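Long-range contacts in uncharacterized NTF2-like protein (Burkholderia xenovorans LB400, PDB 3FGY), which is of unknown function but adopts the NTF2-like fold of the SnoaL-like family, whose cone-shaped pocket probably accommodates a small molecule: residues 8-13 with 107-112; 34-39 with 115-120; 81-86 with 102-107. All coordinates share one frame; numbering follows the deposited sequence. Where two conformers were deposited one is given.

How the contacts relate
From the N terminus, helix 5-20 supplies the first segment of contact 1, whose partner 107-112 lies 94 residues on, at the end of strand 98-110; the loop so closed holds most of the sheet. Contact 2 opens inside that loop, on strand 34-38, and closes beyond it on strand 113-120, so contacts 1 and 2 cross. Contact 3 joins strands 81-92 and 98-110 of a hairpin and is nested within both. Contact 1 ties the N-terminal helix to the curved sheet; contacts 2 and 3 pair strands 34-38 with 113-120 and 81-92 with 98-110, and 113-120 and 98-110 lie side by side between them. Ile107 belongs to both contact 1 and contact 3.

Contact 1 (8-13 with 107-112); sequences VQIVKD and ITVRKS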
loop_
_atom_site.group_PDB
_atom_site.type_symbol
_atom_site.label_atom_id
_atom_site.label_comp_id
_atom_site.label_asym_id
_atom_site.label_seq_id
_atom_site.Cartn_x
_atom_site.Cartn_y
_atom_site.Cartn_z
ATOM N N VAL A 8 -15.587 -1.460 9.587
ATOM C CA VAL A 8 -14.477 -2.339 9.956
ATOM C C VAL A 8 -15.001 -3.769 10.202
ATOM O O VAL A 8 -14.362 -4.744 9.789
ATOM C CB VAL A 8 -13.698 -1.819 11.180
ATOM C CG1 VAL A 8 -12.773 -2.905 11.726
ATOM C CG2 VAL A 8 -12.924 -0.559 10.827
ATOM N N GLN A 9 -16.155 -3.896 10.850
ATOM C CA GLN A 9 -16.717 -5.220 11.075
ATOM C C GLN A 9 -17.092 -5.909 9.755
ATOM O O GLN A 9 -16.864 -7.101 9.606
ATOM C CB GLN A 9 -17.927 -5.164 11.993
ATOM C CG GLN A 9 -18.426 -6.536 12.410
ATOM C CD GLN A 9 -17.347 -7.335 13.119
ATOM O OE1 GLN A 9 -16.898 -6.960 14.206
ATOM N NE2 GLN A 9 -16.901 -8.426 12.496
ATOM N N ILE A 10 -17.639 -5.152 8.806
ATOM C CA ILE A 10 -17.937 -5.682 7.453
ATOM C C ILE A 10 -16.688 -6.183 6.750
ATOM O O ILE A 10 -16.688 -7.251 6.140
ATOM C CB ILE A 10 -18.598 -4.615 6.561
ATOM C CG1 ILE A 10 -20.016 -4.327 7.052
ATOM C CG2 ILE A 10 -18.640 -5.066 5.110
ATOM C CD1 ILE A 10 -20.573 -3.016 6.554
ATOM N N VAL A 11 -15.610 -5.407 6.834
ATOM C CA VAL A 11 -14.363 -5.822 6.229
ATOM C C VAL A 11 -13.837 -7.077 6.933
ATOM O O VAL A 11 -13.418 -8.026 6.278
ATOM C CB VAL A 11 -13.337 -4.678 6.210
ATOM C CG1 VAL A 11 -11.980 -5.191 5.778
ATOM C CG2 VAL A 11 -13.823 -3.561 5.281
ATOM N N LYS A 12 -13.887 -7.097 8.264
ATOM C CA LYS A 12 -13.557 -8.312 9.023
ATOM C C LYS A 12 -14.458 -9.514 8.630
ATOM O O LYS A 12 -13.961 -10.633 8.497
ATOM C CB LYS A 12 -13.611 -8.030 10.537
ATOM C CG LYS A 12 -12.489 -7.105 11.013
ATOM C CD LYS A 12 -12.548 -6.823 12.512
ATOM C CE LYS A 12 -11.353 -5.985 12.967
ATOM N NZ LYS A 12 -11.499 -5.464 14.371
ATOM N N ASP A 13 -15.752 -9.274 8.422
ATOM C CA ASP A 13 -16.698 -10.310 7.934
ATOM C C ASP A 13 -16.345 -10.789 6.516
ATOM O O ASP A 13 -16.640 -11.932 6.147
ATOM C CB ASP A 13 -18.141 -9.785 7.900
ATOM C CG ASP A 13 -18.738 -9.570 9.282
ATOM O OD1 ASP A 13 -18.174 -10.087 10.274
ATOM O OD2 ASP A 13 -19.774 -8.872 9.357
ATOM N N ILE A 107 -9.812 -0.414 0.914
ATOM C CA ILE A 107 -11.189 -0.858 0.729
ATOM C C ILE A 107 -12.154 0.315 0.904
ATOM O O ILE A 107 -11.961 1.167 1.776
ATOM C CB ILE A 107 -11.535 -2.033 1.673
ATOM C CG1 ILE A 107 -10.544 -3.186 1.455
ATOM C CG2 ILE A 107 -12.960 -2.496 1.456
ATOM C CD1 ILE A 107 -10.720 -4.339 2.368
ATOM N N THR A 108 -13.185 0.339 0.059
ATOM C CA THR A 108 -14.307 1.266 0.181
ATOM C C THR A 108 -15.552 0.439 0.482
ATOM O O THR A 108 -15.810 -0.570 -0.189
ATOM C CB THR A 108 -14.519 2.085 -1.101
ATOM O OG1 THR A 108 -13.318 2.790 -1.430
ATOM C CG2 THR A 108 -15.689 3.076 -0.929
ATOM N N VAL A 109 -16.274 0.845 1.529
ATOM C CA VAL A 109 -17.511 0.199 1.934
ATOM C C VAL A 109 -18.628 1.210 1.753
ATOM O O VAL A 109 -18.509 2.355 2.207
ATOM C CB VAL A 109 -17.482 -0.196 3.407
ATOM C CG1 VAL A 109 -18.844 -0.833 3.832
ATOM C CG2 VAL A 109 -16.270 -1.088 3.701
ATOM N N ARG A 110 -19.694 0.778 1.078
ATOM C CA ARG A 110 -20.906 1.583 0.891
ATOM C C ARG A 110 -22.133 0.693 1.050
ATOM O O ARG A 110 -22.138 -0.451 0.594
ATOM C CB ARG A 110 -20.928 2.197 -0.505
ATOM C CG ARG A 110 -19.893 3.270 -0.716
ATOM C CD ARG A 110 -19.850 3.702 -2.165
ATOM N NE ARG A 110 -18.908 4.798 -2.340
ATOM C CZ ARG A 110 -18.279 5.077 -3.480
ATOM N NH1 ARG A 110 -18.507 4.365 -4.582
ATOM N NH2 ARG A 110 -17.420 6.087 -3.527
ATOM N N LYS A 111 -23.171 1.219 1.704
ATOM C CA LYS A 111 -24.410 0.460 1.906
ATOM C C LYS A 111 -24.103 -0.900 2.540
ATOM O O LYS A 111 -24.690 -1.924 2.170
ATOM C CB LYS A 111 -25.154 0.269 0.569
ATOM C CG LYS A 111 -25.416 1.560 -0.227
ATOM C CD LYS A 111 -26.791 2.135 0.046
ATOM N N SER A 112 -23.132 -0.911 3.452
ATOM C CA SER A 112 -22.800 -2.097 4.239
ATOM C C SER A 112 -22.194 -3.243 3.415
ATOM O O SER A 112 -22.135 -4.391 3.883
ATOM C CB SER A 112 -24.034 -2.575 5.020
ATOM O OG SER A 112 -24.605 -1.490 5.731
#
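Ile10 and Val11, neighbours on helix 5-20, carry its side of an apolar contact with the end of strand 98-110. Val11 meets Ile107 chiefly through CG1 and Val109 through CG2. Its CG1, anti to the backbone N (chi1 171°), reaches tip to tip toward Ile107, stopping 3.7 Å from Ile107 CD1, while its CG2 packs obliquely on Val109, 3.8 Å from Val109 CG2. Ile10 serves the other end of the contact: its CD1 lies 3.9 Å from Val109 CG1 and continues over the turn that follows the strand. There the touching is between a methyl and backbone, with Ile10 CD1 3.3 Å from Ser112 CA. Within the helix, Gln9 NE2 donates to Asp13 OD1 at 3.1 Å from above the carboxylate plane, one turn along. Helix and strand axes approach to 9.5 Å at 113°, an arrangement in which the N-terminal helix of the NTF2-like fold lies across the concave face of its sheet. Val82 and Val84 of the adjoining strand and Phe75 of the next also touch Val11. With methyl groups doing the joining, the helix is held on the sheet by shape and burial of apolar surface, without directional bonds between the two segments.

Contact 2 (34-39 with 115-120); sequences IEWIIP and TSIREY
The indole of Trp36 lies with one face on Ile117: Ile117 CG2 sits 3.8 Å from the centroid of the five-membered ring, 16° off its normal, in a CH-pi contact, and Ile117 CD1 lies nearer the rim. At the edge is the carboxylate of Glu119. In one of its two conformers, the Arg118 guanidinium has Ile37 CG2 over one face, 3.5 Å from Arg118 NH1. These pairs decorate a parallel strand pair of the NTF2-like sheet, Trp36 and Ile117 on the helix-bearing side and Ile37 and Arg118 on the other. Four backbone bonds alternate along it, from Glu35 N to Thr115 O through to Glu119 N to Ile37 O. On the other edge of strand 113-120, Thr115 and Ser116 both face Thr108 of strand 98-110 in a classic beta bulge. Leu54, Leu57 and Leu58 of helix 50-64 pack on Trp36, and Glu119 OE1 hydrogen-bonds to an unidentified molecule, probably from the crystallisation liquor, consistent with a pocket here. The other carboxylate oxygen is held by the indole: Trp36 NE1 donates to Glu119 OE2 at 2.8 Å and 152°, meeting it on the anti side, the oxygen close to the ring plane and the two planes 49° apart.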
loop_
_atom_site.group_PDB
_atom_site.type_symbol
_atom_site.label_atom_id
_atom_site.label_comp_id
_atom_site.label_asym_id
_atom_site.label_seq_id
_atom_site.Cartn_x
_atom_site.Cartn_y
_atom_site.Cartn_z
ATOM N N ILE A 34 -18.812 -5.201 -7.178
ATOM C CA ILE A 34 -17.508 -5.171 -6.479
ATOM C C ILE A 34 -16.361 -5.203 -7.495
ATOM O O ILE A 34 -16.409 -5.928 -8.465
ATOM C CB ILE A 34 -17.385 -6.335 -5.454
ATOM C CG1 ILE A 34 -16.076 -6.226 -4.673
ATOM C CG2 ILE A 34 -17.484 -7.686 -6.147
ATOM C CD1 ILE A 34 -16.057 -7.034 -3.374
ATOM N N GLU A 35 -15.356 -4.366 -7.274
ATOM C CA GLU A 35 -14.170 -4.268 -8.104
ATOM C C GLU A 35 -12.965 -4.571 -7.221
ATOM O O GLU A 35 -12.844 -3.950 -6.173
ATOM C CB GLU A 35 -14.075 -2.822 -8.577
ATOM C CG GLU A 35 -12.881 -2.483 -9.394
ATOM C CD GLU A 35 -12.846 -1.010 -9.694
ATOM O OE1 GLU A 35 -12.375 -0.228 -8.831
ATOM O OE2 GLU A 35 -13.303 -0.637 -10.784
ATOM N N TRP A 36 -12.105 -5.507 -7.626
ATOM C CA TRP A 36 -10.901 -5.844 -6.867
ATOM C C TRP A 36 -9.715 -5.777 -7.808
ATOM O O TRP A 36 -9.563 -6.595 -8.738
ATOM C CB TRP A 36 -11.067 -7.235 -6.250
ATOM C CG TRP A 36 -10.013 -7.759 -5.319
ATOM C CD1 TRP A 36 -8.684 -7.388 -5.230
ATOM C CD2 TRP A 36 -10.194 -8.807 -4.367
ATOM N NE1 TRP A 36 -8.046 -8.144 -4.253
ATOM C CE2 TRP A 36 -8.940 -9.023 -3.724
ATOM C CE3 TRP A 36 -11.289 -9.586 -3.991
ATOM C CZ2 TRP A 36 -8.777 -9.973 -2.743
ATOM C CZ3 TRP A 36 -11.127 -10.503 -3.014
ATOM C CH2 TRP A 36 -9.884 -10.713 -2.408
ATOM N N ILE A 37 -8.859 -4.796 -7.538
ATOM C CA ILE A 37 -7.722 -4.479 -8.391
ATOM C C ILE A 37 -6.437 -5.027 -7.789
ATOM O O ILE A 37 -6.107 -4.733 -6.629
ATOM C CB ILE A 37 -7.597 -2.944 -8.596
ATOM C CG1 ILE A 37 -8.887 -2.334 -9.198
ATOM C CG2 ILE A 37 -6.365 -2.611 -9.424
ATOM C CD1 ILE A 37 -8.864 -0.812 -9.288
ATOM N N ILE A 38 -5.701 -5.803 -8.576
ATOM C CA ILE A 38 -4.468 -6.429 -8.163
ATOM C C ILE A 38 -3.390 -6.011 -9.163
ATOM O O ILE A 38 -3.502 -6.289 -10.349
ATOM C CB ILE A 38 -4.626 -7.962 -8.103
ATOM C CG1 ILE A 38 -5.759 -8.337 -7.127
ATOM C CG2 ILE A 38 -3.278 -8.600 -7.700
ATOM C CD1 ILE A 38 -5.874 -9.854 -6.917
ATOM N N PRO A 39 -2.346 -5.305 -8.679
ATOM C CA PRO A 39 -1.324 -4.832 -9.602
ATOM C C PRO A 39 -0.278 -5.893 -9.940
ATOM O O PRO A 39 -0.277 -7.001 -9.360
ATOM C CB PRO A 39 -0.665 -3.693 -8.821
ATOM C CG PRO A 39 -0.678 -4.146 -7.425
ATOM C CD PRO A 39 -2.012 -4.927 -7.287
ATOM N N THR A 115 -17.286 -2.506 -1.750
ATOM C CA THR A 115 -17.517 -2.081 -3.129
ATOM C C THR A 115 -16.263 -1.972 -3.990
ATOM O O THR A 115 -16.334 -2.213 -5.194
ATOM C CB THR A 115 -18.279 -0.725 -3.171
ATOM O OG1 THR A 115 -17.435 0.345 -2.701
ATOM C CG2 THR A 115 -19.553 -0.816 -2.322
ATOM N N SER A 116 -15.129 -1.591 -3.400
ATOM C CA SER A 116 -13.873 -1.469 -4.150
ATOM C C SER A 116 -12.739 -1.913 -3.265
ATOM O O SER A 116 -12.715 -1.583 -2.067
ATOM C CB SER A 116 -13.610 -0.013 -4.550
ATOM O OG SER A 116 -14.644 0.470 -5.397
ATOM N N ILE A 117 -11.825 -2.665 -3.856
ATOM C CA ILE A 117 -10.602 -3.087 -3.204
ATOM C C ILE A 117 -9.475 -2.794 -4.182
ATOM O O ILE A 117 -9.582 -3.101 -5.360
ATOM C CB ILE A 117 -10.613 -4.611 -2.937
ATOM C CG1 ILE A 117 -11.789 -4.991 -2.033
ATOM C CG2 ILE A 117 -9.261 -5.140 -2.396
ATOM C CD1 ILE A 117 -12.070 -6.458 -2.023
ATOM N N ARG A 118 -8.393 -2.208 -3.689
ATOM C CA ARG A 118 -7.167 -2.111 -4.456
ATOM C C ARG A 118 -6.027 -2.607 -3.567
ATOM O O ARG A 118 -5.885 -2.119 -2.457
ATOM C CB ARG A 118 -6.931 -0.664 -4.884
ATOM C CG ARG A 118 -6.005 -0.567 -6.045
ATOM C CD ARG A 118 -5.474 0.819 -6.348
ATOM N NE ARG A 118 -4.292 0.538 -7.139
ATOM C CZ ARG A 118 -4.270 0.401 -8.458
ATOM N NH1 ARG A 118 -5.310 0.715 -9.183
ATOM N NH2 ARG A 118 -3.151 0.004 -9.053
ATOM N N GLU A 119 -5.238 -3.566 -4.058
ATOM C CA GLU A 119 -4.066 -4.031 -3.355
ATOM C C GLU A 119 -2.800 -3.243 -3.737
ATOM O O GLU A 119 -2.574 -2.907 -4.906
ATOM C CB GLU A 119 -3.791 -5.509 -3.647
ATOM C CG GLU A 119 -4.945 -6.445 -3.442
ATOM C CD GLU A 119 -4.524 -7.918 -3.518
ATOM O OE1 GLU A 119 -3.283 -8.205 -3.583
ATOM O OE2 GLU A 119 -5.423 -8.778 -3.517
ATOM N N TYR A 120 -1.960 -3.052 -2.724
ATOM C CA TYR A 120 -0.638 -2.481 -2.863
ATOM C C TYR A 120 0.307 -3.549 -2.280
ATOM O O TYR A 120 0.269 -3.827 -1.096
ATOM C CB TYR A 120 -0.527 -1.161 -2.130
ATOM C CG TYR A 120 -1.501 -0.104 -2.623
ATOM C CD1 TYR A 120 -2.837 -0.130 -2.214
ATOM C CD2 TYR A 120 -1.105 0.940 -3.460
ATOM C CE1 TYR A 120 -3.738 0.850 -2.630
ATOM C CE2 TYR A 120 -2.006 1.912 -3.875
ATOM C CZ TYR A 120 -3.315 1.872 -3.481
ATOM O OH TYR A 120 -4.237 2.848 -3.864
HETATM O O HOH W 1 -11.070 -0.859 -6.739
#

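Contact 3 (81-86 with 102-107); sequences RVLVVG and DWVFAI
Trp103 lays the face of its indole over Gly86, whose CA is 3.6 Å from the centroid of the six-membered ring in a CH-pi contact. CG of Trp103 stands between the backbone N and the carbonyl carbon (chi1 50°), the crowded position, and the absence of a side chain on Gly86 lets the ring lie so near the main chain. Beside it, Val84 points the same way, its CG1 3.8 Å from Trp103 CZ3, while Val84 CG2 turns to Ile107 CD1 at 4.1 Å. The reverse face carries Leu83 CD1 against Ala106 CB, 3.8 Å apart, and Val85 alongside Val104. All this rests on the antiparallel hairpin of strands 81-92 and 98-110, part of the curved NTF2-like sheet, in which the pairs Val82-Ile107, Val84-Phe105 and Gly86-Trp103 are each joined by two backbone hydrogen bonds. Two waters add to the ladder: one links Arg81 NH1 to Ala106 O, the other donates 2.8 Å bonds to both Gly86 O and Asp102 OD1. The Arg81 chain is bent at chi2 and chi3; its NH1 also bonds to Thr108 OG1, and its NE forms a salt bridge with Glu74 of the second subunit. Further out, the Leu83 face lies against the second subunit: Leu83 packs on Leu83 of that subunit, and Val85 and Val104 on Tyr120 of the same neighbour.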
loop_
_atom_site.group_PDB
_atom_site.type_symbol
_atom_site.label_atom_id
_atom_site.label_comp_id
_atom_site.label_asym_id
_atom_site.label_seq_id
_atom_site.Cartn_x
_atom_site.Cartn_y
_atom_site.Cartn_z
ATOM N N ARG A 81 -13.775 4.504 4.042
ATOM C CA ARG A 81 -12.562 3.773 3.717
ATOM C C ARG A 81 -12.046 2.941 4.885
ATOM O O ARG A 81 -12.102 3.389 6.022
ATOM C CB ARG A 81 -11.490 4.769 3.265
ATOM C CG ARG A 81 -11.934 5.649 2.096
ATOM C CD ARG A 81 -11.741 4.940 0.778
ATOM N NE ARG A 81 -10.371 5.062 0.257
ATOM C CZ ARG A 81 -9.820 4.205 -0.608
ATOM N NH1 ARG A 81 -10.466 3.133 -1.036
ATOM N NH2 ARG A 81 -8.591 4.406 -1.032
ATOM N N VAL A 82 -11.584 1.728 4.583
ATOM C CA VAL A 82 -10.889 0.872 5.523
ATOM C C VAL A 82 -9.631 0.401 4.802
ATOM O O VAL A 82 -9.710 -0.231 3.759
ATOM C CB VAL A 82 -11.753 -0.353 5.944
ATOM C CG1 VAL A 82 -11.031 -1.178 6.957
ATOM C CG2 VAL A 82 -13.079 0.111 6.529
ATOM N N LEU A 83 -8.474 0.800 5.312
ATOM C CA LEU A 83 -7.222 0.306 4.791
ATOM C C LEU A 83 -6.720 -0.764 5.737
ATOM O O LEU A 83 -6.641 -0.556 6.958
ATOM C CB LEU A 83 -6.234 1.448 4.620
ATOM C CG LEU A 83 -6.315 2.103 3.241
ATOM C CD1 LEU A 83 -7.697 2.685 2.898
ATOM C CD2 LEU A 83 -5.172 3.141 3.094
ATOM N N VAL A 84 -6.424 -1.931 5.179
ATOM C CA VAL A 84 -5.965 -3.081 5.924
ATOM C C VAL A 84 -4.471 -3.248 5.643
ATOM O O VAL A 84 -4.073 -3.392 4.480
ATOM C CB VAL A 84 -6.744 -4.365 5.546
ATOM C CG1 VAL A 84 -6.351 -5.488 6.486
ATOM C CG2 VAL A 84 -8.277 -4.121 5.616
ATOM N N VAL A 85 -3.659 -3.224 6.698
ATOM C CA VAL A 85 -2.210 -3.238 6.603
ATOM C C VAL A 85 -1.696 -4.552 7.173
ATOM O O VAL A 85 -1.991 -4.888 8.307
ATOM C CB VAL A 85 -1.580 -2.064 7.392
ATOM C CG1 VAL A 85 -0.068 -2.022 7.173
ATOM C CG2 VAL A 85 -2.252 -0.731 6.932
ATOM N N GLY A 86 -0.961 -5.312 6.366
ATOM C CA GLY A 86 -0.535 -6.619 6.834
ATOM C C GLY A 86 0.717 -7.146 6.185
ATOM O O GLY A 86 1.390 -6.446 5.432
ATOM N N ASP A 102 4.833 -7.374 2.281
ATOM C CA ASP A 102 4.166 -6.310 3.058
ATOM C C ASP A 102 3.124 -5.685 2.150
ATOM O O ASP A 102 3.427 -5.245 1.031
ATOM C CB ASP A 102 5.135 -5.255 3.563
ATOM C CG ASP A 102 5.828 -5.698 4.834
ATOM O OD1 ASP A 102 5.266 -5.518 5.918
ATOM O OD2 ASP A 102 6.930 -6.253 4.724
ATOM N N TRP A 103 1.874 -5.681 2.600
ATOM C CA TRP A 103 0.773 -5.268 1.767
ATOM C C TRP A 103 -0.218 -4.308 2.437
ATOM O O TRP A 103 -0.370 -4.284 3.666
ATOM C CB TRP A 103 0.014 -6.497 1.250
ATOM C CG TRP A 103 -0.372 -7.489 2.311
ATOM C CD1 TRP A 103 0.299 -8.632 2.668
ATOM C CD2 TRP A 103 -1.550 -7.444 3.156
ATOM N NE1 TRP A 103 -0.377 -9.288 3.681
ATOM C CE2 TRP A 103 -1.516 -8.588 3.985
ATOM C CE3 TRP A 103 -2.619 -6.555 3.283
ATOM C CZ2 TRP A 103 -2.517 -8.867 4.935
ATOM C CZ3 TRP A 103 -3.638 -6.847 4.229
ATOM C CH2 TRP A 103 -3.563 -7.985 5.042
ATOM N N VAL A 104 -0.921 -3.552 1.596
ATOM C CA VAL A 104 -2.099 -2.809 2.012
ATOM C C VAL A 104 -3.262 -3.145 1.078
ATOM O O VAL A 104 -3.122 -3.160 -0.144
ATOM C CB VAL A 104 -1.835 -1.284 1.994
ATOM C CG1 VAL A 104 -3.152 -0.474 2.233
ATOM C CG2 VAL A 104 -0.743 -0.917 3.021
ATOM N N PHE A 105 -4.434 -3.396 1.675
ATOM C CA PHE A 105 -5.679 -3.501 0.914
ATOM C C PHE A 105 -6.479 -2.247 1.238
ATOM O O PHE A 105 -6.803 -1.998 2.393
ATOM C CB PHE A 105 -6.498 -4.738 1.306
ATOM C CG PHE A 105 -5.999 -6.021 0.715
ATOM C CD1 PHE A 105 -4.635 -6.235 0.480
ATOM C CD2 PHE A 105 -6.888 -7.021 0.383
ATOM C CE1 PHE A 105 -4.171 -7.438 -0.044
ATOM C CE2 PHE A 105 -6.426 -8.228 -0.141
ATOM C CZ PHE A 105 -5.075 -8.436 -0.343
ATOM N N ALA A 106 -6.743 -1.435 0.238
ATOM C CA ALA A 106 -7.495 -0.187 0.405
ATOM C C ALA A 106 -8.907 -0.489 -0.045
ATOM O O ALA A 106 -9.155 -0.810 -1.221
ATOM C CB ALA A 106 -6.895 0.945 -0.424
ATOM N N ILE A 107 -9.812 -0.414 0.914
ATOM C CA ILE A 107 -11.189 -0.858 0.729
ATOM C C ILE A 107 -12.154 0.315 0.904
ATOM O O ILE A 107 -11.961 1.167 1.776
ATOM C CB ILE A 107 -11.535 -2.033 1.673
ATOM C CG1 ILE A 107 -10.544 -3.186 1.455
ATOM C CG2 ILE A 107 -12.960 -2.496 1.456
ATOM C CD1 ILE A 107 -10.720 -4.339 2.368
HETATM O O HOH W 2 -9.221 1.297 -3.024
HETATM O O HOH W 3 2.889 -4.149 6.168
#